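Local atomic coordinates of myosin IE heavy chain (Dictyostelium discoideum, PDB entry 1LKX), a protein that serves as a single-headed, actin-activated ATPase motor that binds actin filaments and may move membranes relative to actin. Residues Val190-Glu196 with Tyr228-Cys234; Ile431-Ile436 with Arg618-Phe624; Ile448-Pro452 with Arg567-Asn571. All coordinates share one frame; numbering follows the deposited sequence.

Interaction 1 (Val190-Glu196 with Tyr228-Cys234); sequences VGRTQGE and YLKKSGC
Val190 lies over one face of the Tyr228 ring, with its CA 4.2 Å from the ring centroid in a CH-pi contact. The two side chains run side by side, and Val190 CG1 touches Tyr228 CZ at 3.8 Å. Tyr228 OH, at the far edge of the ring, is bonded to Asp350. The second flat group is the Arg192 guanidinium. Leu229 N lies at its edge, near its plane. Tyr228 O and Ser232 OG approach it obliquely. Arg192 CG stands between the backbone N and the carbonyl carbon (chi1 56°). This lays the start of the chain alongside Ser232, with Arg192 CG 3.3 Å from Ser232 CB. A bend further out takes the guanidinium toward the backbone of Tyr228.

Three hydrogen bonds join the segments. Lys231 NZ reaches Val190 O at 2.7 Å. Gly195 N donates to Ser232 O at 2.8 Å. That bond is nearly straight (168°), in the carbonyl plane and on a lone pair. Ser232 OG donates to Glu196 O at 3.0 Å, from 44° above the carbonyl plane. Ser232 therefore grips the loop with both its carbonyl and its hydroxyl. The gripped residues belong to a type II turn from Thr193 to Glu196. Gly195 has a positive phi there, and a side chain would press on the preceding carbonyl.

Glu196 points away from the contact and forms a salt bridge with Arg188. Its side chain lies about 9 Å from the bound vanadate. This is packing within the upper 50 kDa subdomain of the motor. The loop follows strand 174-182 and leads into helix 200-206. Leu229 packs on that helix. Val190 and Tyr228 both rest on helix 342-372, so the loop and the short helix 227-231 are packed together against these two helices.

Interaction 2 (Ile431-Ile436 with Arg618-Phe624); sequences IEWKNI and RVRRAGF
Phe624, whose ring meets Ile431 across the contact, has its backbone O held by two arginines. Arg620 NH2 makes a weak hydrogen bond to Phe624 O at 3.2 Å; Arg627 NH2 makes a second, ordinary one. Helix 614-622 corresponds to the SH1 helix of the myosin motor. Residues 431-436 begin the relay loop, just after the relay helix 398-430. No hydrogen bond joins the two segments, so the contact is packing.

Trp433 is the central wedge. Its CG is anti to the backbone N (chi1 -173°), which carries the indole out to the end of the SH1 helix. The six-membered ring meets that end by its edge. Trp433 CZ3 comes to Ala622 O at 3.2 Å, and Trp433 CH2 touches Ala622 CB at 3.4 Å. Val619 O also lies at this edge, in the ring plane. The Tyr426 ring of the relay helix meets the indole with the planes at about 50°. An alanine in place of Trp433 would remove the indole, and is likely to leave a gap between Ala622 and Tyr426 and weaken the hold of the loop on the helix end.

On one flank Ile436 sends CD1 against the helix, 3.7 Å from Val619 CG2 and 3.8 Å from Ala622 CB. Its other branch, CG2, crosses the aliphatic part of Arg618. Lys434 adds an aliphatic touch from its CE to Ala622 CB. On the other flank Ile431 and Phe624 both rest on Arg671 of strand 670-672. There Ile431 CG2 approaches the Phe624 ring obliquely, 3.6 Å from CE1.

Interaction 3 (Ile448-Pro452 with Arg567-Asn571); sequences IEKKP and RNAMN
Lys450 and Arg567 bury the most surface here, about equally, and Asn571 follows. The backbone of Lys450 does the closest work. Its O lies over one face of the Arg567 guanidinium, 2.8 Å from Arg567 NE and 3.1 Å from Arg567 CZ. Bends at chi2 and chi3 (59°) bring the guanidinium back to Lys450, where its face meets the carbonyl. The carbonyl dipole may ease the positive charge of the arginine.

The side chain of Lys450 crosses that of Arg567 through aliphatic atoms, with Lys450 CB 4.0 Å from Arg567 CD. Further along, Lys450 CD passes 4.2 Å from Asn571 OD1, one helical turn beyond Arg567. That oxygen has its polar partner outside the contact, since it accepts a hydrogen bond from Lys409. Asn571 N bonds to Arg567 O within the helix.

Lys451 adds a smaller, more exposed touch. Its NZ is 3.6 Å from Arg567 CD and 3.9 Å from Asn571 ND2. The charged ends do not meet, but Lys451 NZ is only 4.4 Å from Arg567 NE. Positive charge is thus concentrated here, and the like charges would be expected to oppose close packing of the chain ends.

Helix 398-430 lies beside both segments: Phe405 touches Lys450, and Cys406 touches Met570. Arg567 also packs on Ile456 and Ser457 of helix 455-464. This is surface packing in the lower 50 kDa subdomain of the myosin motor. A loop between two helices rests on helix 562-577, which lies in the actin-binding region.

All three interactions lie within the motor domain, but none touches another. Interactions 1 and 2 are partly buried and lie on opposite sides of the chain's centre, about 51 Å apart between centres. Interaction 3 is a surface contact nearer the middle. Interactions 2 and 3 share a neighbour, because helix 398-430 packs beside both; their helical segments both fall in the actin-binding region. The chemistry differs. Interaction 1 is pinned by hydrogen bonds to backbone carbonyls and is the closest to the nucleotide site. Interaction 2 is mainly apolar wedging at a helix end. Interaction 3 sets an arginine face against one backbone carbonyl, with two lysines nearby, and buries the least area.

Interaction 1 (Val190-Glu196 with Tyr228-Cys234)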
loop_
_atom_site.group_PDB
_atom_site.type_symbol
_atom_site.label_atom_id
_atom_site.label_comp_id
_atom_site.label_asym_id
_atom_site.label_seq_id
_atom_site.Cartn_x
_atom_site.Cartn_y
_atom_site.Cartn_z
ATOM N N VAL A 190 -17.282 -8.116 -7.672
ATOM C CA VAL A 190 -18.537 -8.128 -8.390
ATOM C C VAL A 190 -18.549 -7.273 -9.639
ATOM O O VAL A 190 -19.317 -7.546 -10.555
ATOM C CB VAL A 190 -19.700 -7.679 -7.462
ATOM C CG1 VAL A 190 -19.757 -8.578 -6.247
ATOM C CG2 VAL A 190 -19.516 -6.219 -7.031
ATOM N N GLY A 191 -17.708 -6.245 -9.675
ATOM C CA GLY A 191 -17.675 -5.362 -10.830
ATOM C C GLY A 191 -16.377 -4.593 -10.951
ATOM O O GLY A 191 -15.760 -4.220 -9.951
ATOM N N ARG A 192 -15.962 -4.341 -12.185
ATOM C CA ARG A 192 -14.715 -3.625 -12.423
ATOM C C ARG A 192 -14.696 -2.977 -13.808
ATOM O O ARG A 192 -15.535 -3.291 -14.651
ATOM C CB ARG A 192 -13.549 -4.605 -12.301
ATOM C CG ARG A 192 -13.682 -5.788 -13.236
ATOM C CD ARG A 192 -12.779 -6.915 -12.811
ATOM N NE ARG A 192 -13.489 -8.186 -12.723
ATOM C CZ ARG A 192 -14.535 -8.403 -11.936
ATOM N NH1 ARG A 192 -15.005 -7.441 -11.173
ATOM N NH2 ARG A 192 -15.104 -9.592 -11.894
ATOM N N THR A 193 -13.746 -2.071 -14.031
ATOM C CA THR A 193 -13.599 -1.407 -15.326
ATOM C C THR A 193 -13.399 -2.463 -16.409
ATOM O O THR A 193 -12.605 -3.383 -16.246
ATOM C CB THR A 193 -12.366 -0.496 -15.352
ATOM O OG1 THR A 193 -12.506 0.531 -14.369
ATOM C CG2 THR A 193 -12.201 0.132 -16.709
ATOM N N GLN A 194 -14.117 -2.331 -17.514
ATOM C CA GLN A 194 -14.000 -3.277 -18.607
ATOM C C GLN A 194 -12.532 -3.258 -18.978
ATOM O O GLN A 194 -11.887 -2.212 -18.910
ATOM C CB GLN A 194 -14.851 -2.835 -19.794
ATOM C CG GLN A 194 -15.980 -1.862 -19.436
ATOM C CD GLN A 194 -15.472 -0.456 -19.022
ATOM O OE1 GLN A 194 -15.002 -0.244 -17.891
ATOM N NE2 GLN A 194 -15.564 0.506 -19.951
ATOM N N GLY A 195 -12.004 -4.418 -19.359
ATOM C CA GLY A 195 -10.602 -4.502 -19.710
ATOM C C GLY A 195 -9.815 -4.974 -18.511
ATOM O O GLY A 195 -8.855 -5.720 -18.641
ATOM N N GLU A 196 -10.219 -4.528 -17.330
ATOM C CA GLU A 196 -9.546 -4.942 -16.117
ATOM C C GLU A 196 -9.924 -6.380 -15.787
ATOM O O GLU A 196 -10.652 -7.035 -16.534
ATOM C CB GLU A 196 -9.876 -3.996 -14.957
ATOM C CG GLU A 196 -9.036 -2.707 -14.982
ATOM C CD GLU A 196 -9.213 -1.827 -13.745
ATOM O OE1 GLU A 196 -9.283 -2.388 -12.627
ATOM O OE2 GLU A 196 -9.265 -0.577 -13.889
ATOM N N TYR A 228 -19.499 -12.793 -12.727
ATOM C CA TYR A 228 -18.556 -11.846 -12.177
ATOM C C TYR A 228 -17.292 -11.721 -13.022
ATOM O O TYR A 228 -16.845 -10.611 -13.303
ATOM C CB TYR A 228 -18.184 -12.231 -10.745
ATOM C CG TYR A 228 -19.302 -12.057 -9.744
ATOM C CD1 TYR A 228 -20.267 -11.061 -9.910
ATOM C CD2 TYR A 228 -19.363 -12.850 -8.602
ATOM C CE1 TYR A 228 -21.266 -10.866 -8.958
ATOM C CE2 TYR A 228 -20.346 -12.665 -7.649
ATOM C CZ TYR A 228 -21.297 -11.672 -7.829
ATOM O OH TYR A 228 -22.280 -11.490 -6.881
ATOM N N LEU A 229 -16.718 -12.845 -13.438
ATOM C CA LEU A 229 -15.502 -12.799 -14.243
ATOM C C LEU A 229 -15.732 -12.362 -15.690
ATOM O O LEU A 229 -14.898 -11.692 -16.293
ATOM C CB LEU A 229 -14.813 -14.160 -14.237
ATOM C CG LEU A 229 -14.419 -14.709 -12.867
ATOM C CD1 LEU A 229 -13.562 -15.947 -13.048
ATOM C CD2 LEU A 229 -13.662 -13.658 -12.089
ATOM N N LYS A 230 -16.867 -12.739 -16.247
ATOM C CA LYS A 230 -17.171 -12.392 -17.622
ATOM C C LYS A 230 -17.361 -10.893 -17.856
ATOM O O LYS A 230 -16.945 -10.378 -18.878
ATOM C CB LYS A 230 -18.427 -13.147 -18.054
ATOM C CG LYS A 230 -18.734 -13.081 -19.535
ATOM C CD LYS A 230 -20.093 -13.688 -19.823
ATOM C CE LYS A 230 -20.276 -13.921 -21.310
ATOM N NZ LYS A 230 -19.331 -14.964 -21.840
ATOM N N LYS A 231 -17.988 -10.202 -16.908
ATOM C CA LYS A 231 -18.273 -8.769 -17.026
ATOM C C LYS A 231 -17.173 -7.912 -17.641
ATOM O O LYS A 231 -17.344 -7.347 -18.713
ATOM C CB LYS A 231 -18.636 -8.188 -15.654
ATOM C CG LYS A 231 -19.669 -8.991 -14.906
ATOM C CD LYS A 231 -19.958 -8.417 -13.532
ATOM C CE LYS A 231 -20.771 -7.134 -13.627
ATOM N NZ LYS A 231 -21.097 -6.552 -12.284
ATOM N N SER A 232 -16.045 -7.801 -16.954
ATOM C CA SER A 232 -14.938 -6.974 -17.423
ATOM C C SER A 232 -14.329 -7.481 -18.717
ATOM O O SER A 232 -13.392 -6.888 -19.249
ATOM C CB SER A 232 -13.853 -6.888 -16.346
ATOM O OG SER A 232 -13.352 -8.171 -16.007
ATOM N N GLY A 233 -14.866 -8.583 -19.218
ATOM C CA GLY A 233 -14.360 -9.156 -20.452
ATOM C C GLY A 233 -12.848 -9.139 -20.591
ATOM O O GLY A 233 -12.297 -8.394 -21.396
ATOM N N CYS A 234 -12.180 -9.967 -19.800
ATOM C CA CYS A 234 -10.725 -10.076 -19.822
ATOM C C CYS A 234 -10.382 -11.248 -18.922
ATOM O O CYS A 234 -10.688 -11.221 -17.722
ATOM C CB CYS A 234 -10.077 -8.806 -19.282
ATOM S SG CYS A 234 -8.274 -8.903 -19.246
#

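Interaction 2 (Ile431-Ile436 with Arg618-Phe624)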
loop_
_atom_site.group_PDB
_atom_site.type_symbol
_atom_site.label_atom_id
_atom_site.label_comp_id
_atom_site.label_asym_id
_atom_site.label_seq_id
_atom_site.Cartn_x
_atom_site.Cartn_y
_atom_site.Cartn_z
ATOM N N ILE A 431 20.833 27.952 13.180
ATOM C CA ILE A 431 21.891 27.737 12.203
ATOM C C ILE A 431 21.589 28.509 10.929
ATOM O O ILE A 431 20.912 27.993 10.044
ATOM C CB ILE A 431 22.034 26.248 11.828
ATOM C CG1 ILE A 431 22.221 25.400 13.087
ATOM C CG2 ILE A 431 23.212 26.072 10.876
ATOM C CD1 ILE A 431 23.454 25.752 13.883
ATOM N N GLU A 432 22.086 29.744 10.855
ATOM C CA GLU A 432 21.897 30.616 9.693
ATOM C C GLU A 432 21.320 29.777 8.568
ATOM O O GLU A 432 22.003 28.909 8.016
ATOM C CB GLU A 432 23.240 31.217 9.270
ATOM C CG GLU A 432 23.973 31.945 10.399
ATOM C CD GLU A 432 23.448 33.356 10.658
ATOM O OE1 GLU A 432 23.824 34.281 9.901
ATOM O OE2 GLU A 432 22.661 33.541 11.618
ATOM N N TRP A 433 20.059 30.026 8.238
ATOM C CA TRP A 433 19.402 29.234 7.215
ATOM C C TRP A 433 18.554 30.004 6.210
ATOM O O TRP A 433 17.685 30.791 6.581
ATOM C CB TRP A 433 18.540 28.156 7.903
ATOM C CG TRP A 433 17.938 27.153 6.960
ATOM C CD1 TRP A 433 16.617 27.007 6.646
ATOM C CD2 TRP A 433 18.647 26.202 6.164
ATOM N NE1 TRP A 433 16.462 26.027 5.699
ATOM C CE2 TRP A 433 17.693 25.517 5.385
ATOM C CE3 TRP A 433 20.000 25.864 6.033
ATOM C CZ2 TRP A 433 18.048 24.514 4.486
ATOM C CZ3 TRP A 433 20.351 24.868 5.141
ATOM C CH2 TRP A 433 19.378 24.204 4.377
ATOM N N LYS A 434 18.818 29.776 4.928
ATOM C CA LYS A 434 18.030 30.407 3.880
ATOM C C LYS A 434 16.830 29.487 3.676
ATOM O O LYS A 434 16.931 28.461 2.988
ATOM C CB LYS A 434 18.838 30.540 2.584
ATOM C CG LYS A 434 19.747 29.365 2.260
ATOM C CD LYS A 434 20.509 29.640 0.972
ATOM C CE LYS A 434 21.751 28.778 0.855
ATOM N NZ LYS A 434 22.757 29.120 1.896
ATOM N N ASN A 435 15.707 29.850 4.298
ATOM C CA ASN A 435 14.480 29.061 4.225
ATOM C C ASN A 435 14.125 28.611 2.806
ATOM O O ASN A 435 13.616 29.391 2.004
ATOM C CB ASN A 435 13.311 29.857 4.820
ATOM C CG ASN A 435 12.213 28.957 5.399
ATOM O OD1 ASN A 435 11.121 29.430 5.742
ATOM N ND2 ASN A 435 12.505 27.660 5.525
ATOM N N ILE A 436 14.399 27.343 2.504
ATOM C CA ILE A 436 14.095 26.772 1.196
ATOM C C ILE A 436 12.627 26.365 1.228
ATOM O O ILE A 436 12.274 25.360 1.846
ATOM C CB ILE A 436 14.955 25.523 0.927
ATOM C CG1 ILE A 436 16.412 25.818 1.279
ATOM C CG2 ILE A 436 14.846 25.118 -0.529
ATOM C CD1 ILE A 436 17.357 24.674 1.014
ATOM N N ARG A 618 17.858 20.517 -3.086
ATOM C CA ARG A 618 18.123 21.877 -2.658
ATOM C C ARG A 618 18.435 21.900 -1.162
ATOM O O ARG A 618 19.530 22.297 -0.768
ATOM C CB ARG A 618 16.920 22.765 -2.988
ATOM C CG ARG A 618 17.247 24.246 -3.125
ATOM C CD ARG A 618 16.062 25.042 -3.681
ATOM N NE ARG A 618 15.609 24.506 -4.965
ATOM C CZ ARG A 618 16.287 24.604 -6.107
ATOM N NH1 ARG A 618 17.458 25.227 -6.141
ATOM N NH2 ARG A 618 15.803 24.064 -7.218
ATOM N N VAL A 619 17.490 21.465 -0.332
ATOM C CA VAL A 619 17.705 21.448 1.114
ATOM C C VAL A 619 18.991 20.701 1.438
ATOM O O VAL A 619 19.856 21.220 2.136
ATOM C CB VAL A 619 16.532 20.760 1.872
ATOM C CG1 VAL A 619 16.971 20.357 3.271
ATOM C CG2 VAL A 619 15.355 21.697 1.970
ATOM N N ARG A 620 19.108 19.483 0.918
ATOM C CA ARG A 620 20.281 18.642 1.151
ATOM C C ARG A 620 21.579 19.419 0.890
ATOM O O ARG A 620 22.595 19.225 1.568
ATOM C CB ARG A 620 20.220 17.411 0.245
ATOM C CG ARG A 620 21.067 16.239 0.716
ATOM C CD ARG A 620 20.524 15.656 2.010
ATOM N NE ARG A 620 20.747 16.534 3.154
ATOM C CZ ARG A 620 19.912 16.631 4.184
ATOM N NH1 ARG A 620 18.795 15.912 4.205
ATOM N NH2 ARG A 620 20.200 17.430 5.203
ATOM N N ARG A 621 21.545 20.295 -0.106
ATOM C CA ARG A 621 22.710 21.101 -0.404
ATOM C C ARG A 621 22.900 22.093 0.737
ATOM O O ARG A 621 23.637 21.811 1.683
ATOM C CB ARG A 621 22.528 21.829 -1.731
ATOM C CG ARG A 621 23.000 21.023 -2.914
ATOM C CD ARG A 621 22.810 21.792 -4.186
ATOM N NE ARG A 621 23.621 21.246 -5.264
ATOM C CZ ARG A 621 24.949 21.267 -5.280
ATOM N NH1 ARG A 621 25.607 20.745 -6.307
ATOM N NH2 ARG A 621 25.618 21.808 -4.270
ATOM N N ALA A 622 22.218 23.234 0.662
ATOM C CA ALA A 622 22.315 24.267 1.689
ATOM C C ALA A 622 22.478 23.697 3.101
ATOM O O ALA A 622 23.200 24.260 3.926
ATOM C CB ALA A 622 21.080 25.168 1.628
ATOM N N GLY A 623 21.811 22.576 3.365
ATOM C CA GLY A 623 21.870 21.944 4.676
ATOM C C GLY A 623 23.143 21.181 4.993
ATOM O O GLY A 623 24.106 21.224 4.230
ATOM N N PHE A 624 23.142 20.477 6.124
ATOM C CA PHE A 624 24.306 19.706 6.556
ATOM C C PHE A 624 24.041 18.203 6.605
ATOM O O PHE A 624 22.924 17.770 6.871
ATOM C CB PHE A 624 24.767 20.176 7.939
ATOM C CG PHE A 624 25.019 21.654 8.026
ATOM C CD1 PHE A 624 23.960 22.550 8.120
ATOM C CD2 PHE A 624 26.318 22.152 8.013
ATOM C CE1 PHE A 624 24.193 23.929 8.201
ATOM C CE2 PHE A 624 26.561 23.528 8.093
ATOM C CZ PHE A 624 25.497 24.417 8.188
#

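Interaction 3 (Ile448-Pro452 with Arg567-Asn571)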
loop_
_atom_site.group_PDB
_atom_site.type_symbol
_atom_site.label_atom_id
_atom_site.label_comp_id
_atom_site.label_asym_id
_atom_site.label_seq_id
_atom_site.Cartn_x
_atom_site.Cartn_y
_atom_site.Cartn_z
ATOM N N ILE A 448 -9.227 18.855 4.263
ATOM C CA ILE A 448 -10.481 18.884 3.520
ATOM C C ILE A 448 -11.172 17.537 3.515
ATOM O O ILE A 448 -12.120 17.334 2.764
ATOM C CB ILE A 448 -10.289 19.298 2.049
ATOM C CG1 ILE A 448 -11.643 19.681 1.439
ATOM C CG2 ILE A 448 -9.684 18.152 1.266
ATOM C CD1 ILE A 448 -11.659 19.747 -0.062
ATOM N N GLU A 449 -10.714 16.615 4.351
ATOM C CA GLU A 449 -11.339 15.301 4.367
ATOM C C GLU A 449 -11.042 14.383 5.553
ATOM O O GLU A 449 -10.703 13.221 5.361
ATOM C CB GLU A 449 -10.969 14.594 3.083
ATOM C CG GLU A 449 -9.527 14.737 2.781
ATOM C CD GLU A 449 -9.113 13.782 1.725
ATOM O OE1 GLU A 449 -9.511 12.605 1.843
ATOM O OE2 GLU A 449 -8.400 14.194 0.785
ATOM N N LYS A 450 -11.197 14.894 6.770
ATOM C CA LYS A 450 -10.951 14.113 7.974
ATOM C C LYS A 450 -11.825 14.515 9.164
ATOM O O LYS A 450 -12.744 13.770 9.534
ATOM C CB LYS A 450 -9.474 14.192 8.380
ATOM C CG LYS A 450 -8.545 13.281 7.582
ATOM C CD LYS A 450 -7.159 13.192 8.199
ATOM C CE LYS A 450 -6.488 14.542 8.209
ATOM N NZ LYS A 450 -5.263 14.534 9.031
ATOM N N LYS A 451 -11.561 15.692 9.744
ATOM C CA LYS A 451 -12.296 16.153 10.934
ATOM C C LYS A 451 -13.600 16.914 10.654
ATOM O O LYS A 451 -13.887 17.187 9.488
ATOM C CB LYS A 451 -11.345 16.971 11.815
ATOM C CG LYS A 451 -10.227 16.113 12.440
ATOM C CD LYS A 451 -9.162 15.716 11.411
ATOM C CE LYS A 451 -8.212 14.633 11.925
ATOM N NZ LYS A 451 -8.817 13.269 11.886
ATOM N N PRO A 452 -14.401 17.262 11.708
ATOM C CA PRO A 452 -15.697 17.988 11.625
ATOM C C PRO A 452 -15.759 18.975 10.472
ATOM O O PRO A 452 -15.086 20.007 10.509
ATOM C CB PRO A 452 -15.788 18.702 12.966
ATOM C CG PRO A 452 -15.162 17.724 13.876
ATOM C CD PRO A 452 -13.940 17.225 13.110
ATOM N N ARG A 567 -10.074 6.117 8.102
ATOM C CA ARG A 567 -9.440 7.340 8.570
ATOM C C ARG A 567 -8.641 7.042 9.831
ATOM O O ARG A 567 -7.585 7.630 10.041
ATOM C CB ARG A 567 -10.491 8.433 8.835
ATOM C CG ARG A 567 -10.282 9.206 10.126
ATOM C CD ARG A 567 -10.460 10.713 9.990
ATOM N NE ARG A 567 -11.779 11.136 9.515
ATOM C CZ ARG A 567 -12.944 10.765 10.040
ATOM N NH1 ARG A 567 -12.988 9.937 11.081
ATOM N NH2 ARG A 567 -14.072 11.245 9.521
ATOM N N ASN A 568 -9.135 6.124 10.661
ATOM C CA ASN A 568 -8.442 5.767 11.900
ATOM C C ASN A 568 -7.220 4.949 11.605
ATOM O O ASN A 568 -6.143 5.186 12.150
ATOM C CB ASN A 568 -9.325 4.940 12.815
ATOM C CG ASN A 568 -10.581 5.659 13.212
ATOM O OD1 ASN A 568 -10.565 6.866 13.493
ATOM N ND2 ASN A 568 -11.689 4.920 13.257
ATOM N N ALA A 569 -7.416 3.957 10.746
ATOM C CA ALA A 569 -6.356 3.059 10.338
ATOM C C ALA A 569 -5.173 3.866 9.860
ATOM O O ALA A 569 -4.035 3.555 10.210
ATOM C CB ALA A 569 -6.846 2.155 9.230
ATOM N N MET A 570 -5.449 4.910 9.075
ATOM C CA MET A 570 -4.396 5.762 8.533
ATOM C C MET A 570 -3.696 6.624 9.569
ATOM O O MET A 570 -2.482 6.771 9.537
ATOM C CB MET A 570 -4.945 6.642 7.406
ATOM C CG MET A 570 -5.407 5.854 6.167
ATOM S SD MET A 570 -4.166 4.660 5.555
ATOM C CE MET A 570 -2.925 5.782 4.922
ATOM N N ASN A 571 -4.454 7.194 10.490
ATOM C CA ASN A 571 -3.856 8.020 11.530
ATOM C C ASN A 571 -3.068 7.152 12.503
ATOM O O ASN A 571 -2.078 7.595 13.089
ATOM C CB ASN A 571 -4.934 8.795 12.282
ATOM C CG ASN A 571 -5.692 9.744 11.385
ATOM O OD1 ASN A 571 -5.105 10.393 10.516
ATOM N ND2 ASN A 571 -7.002 9.847 11.598
#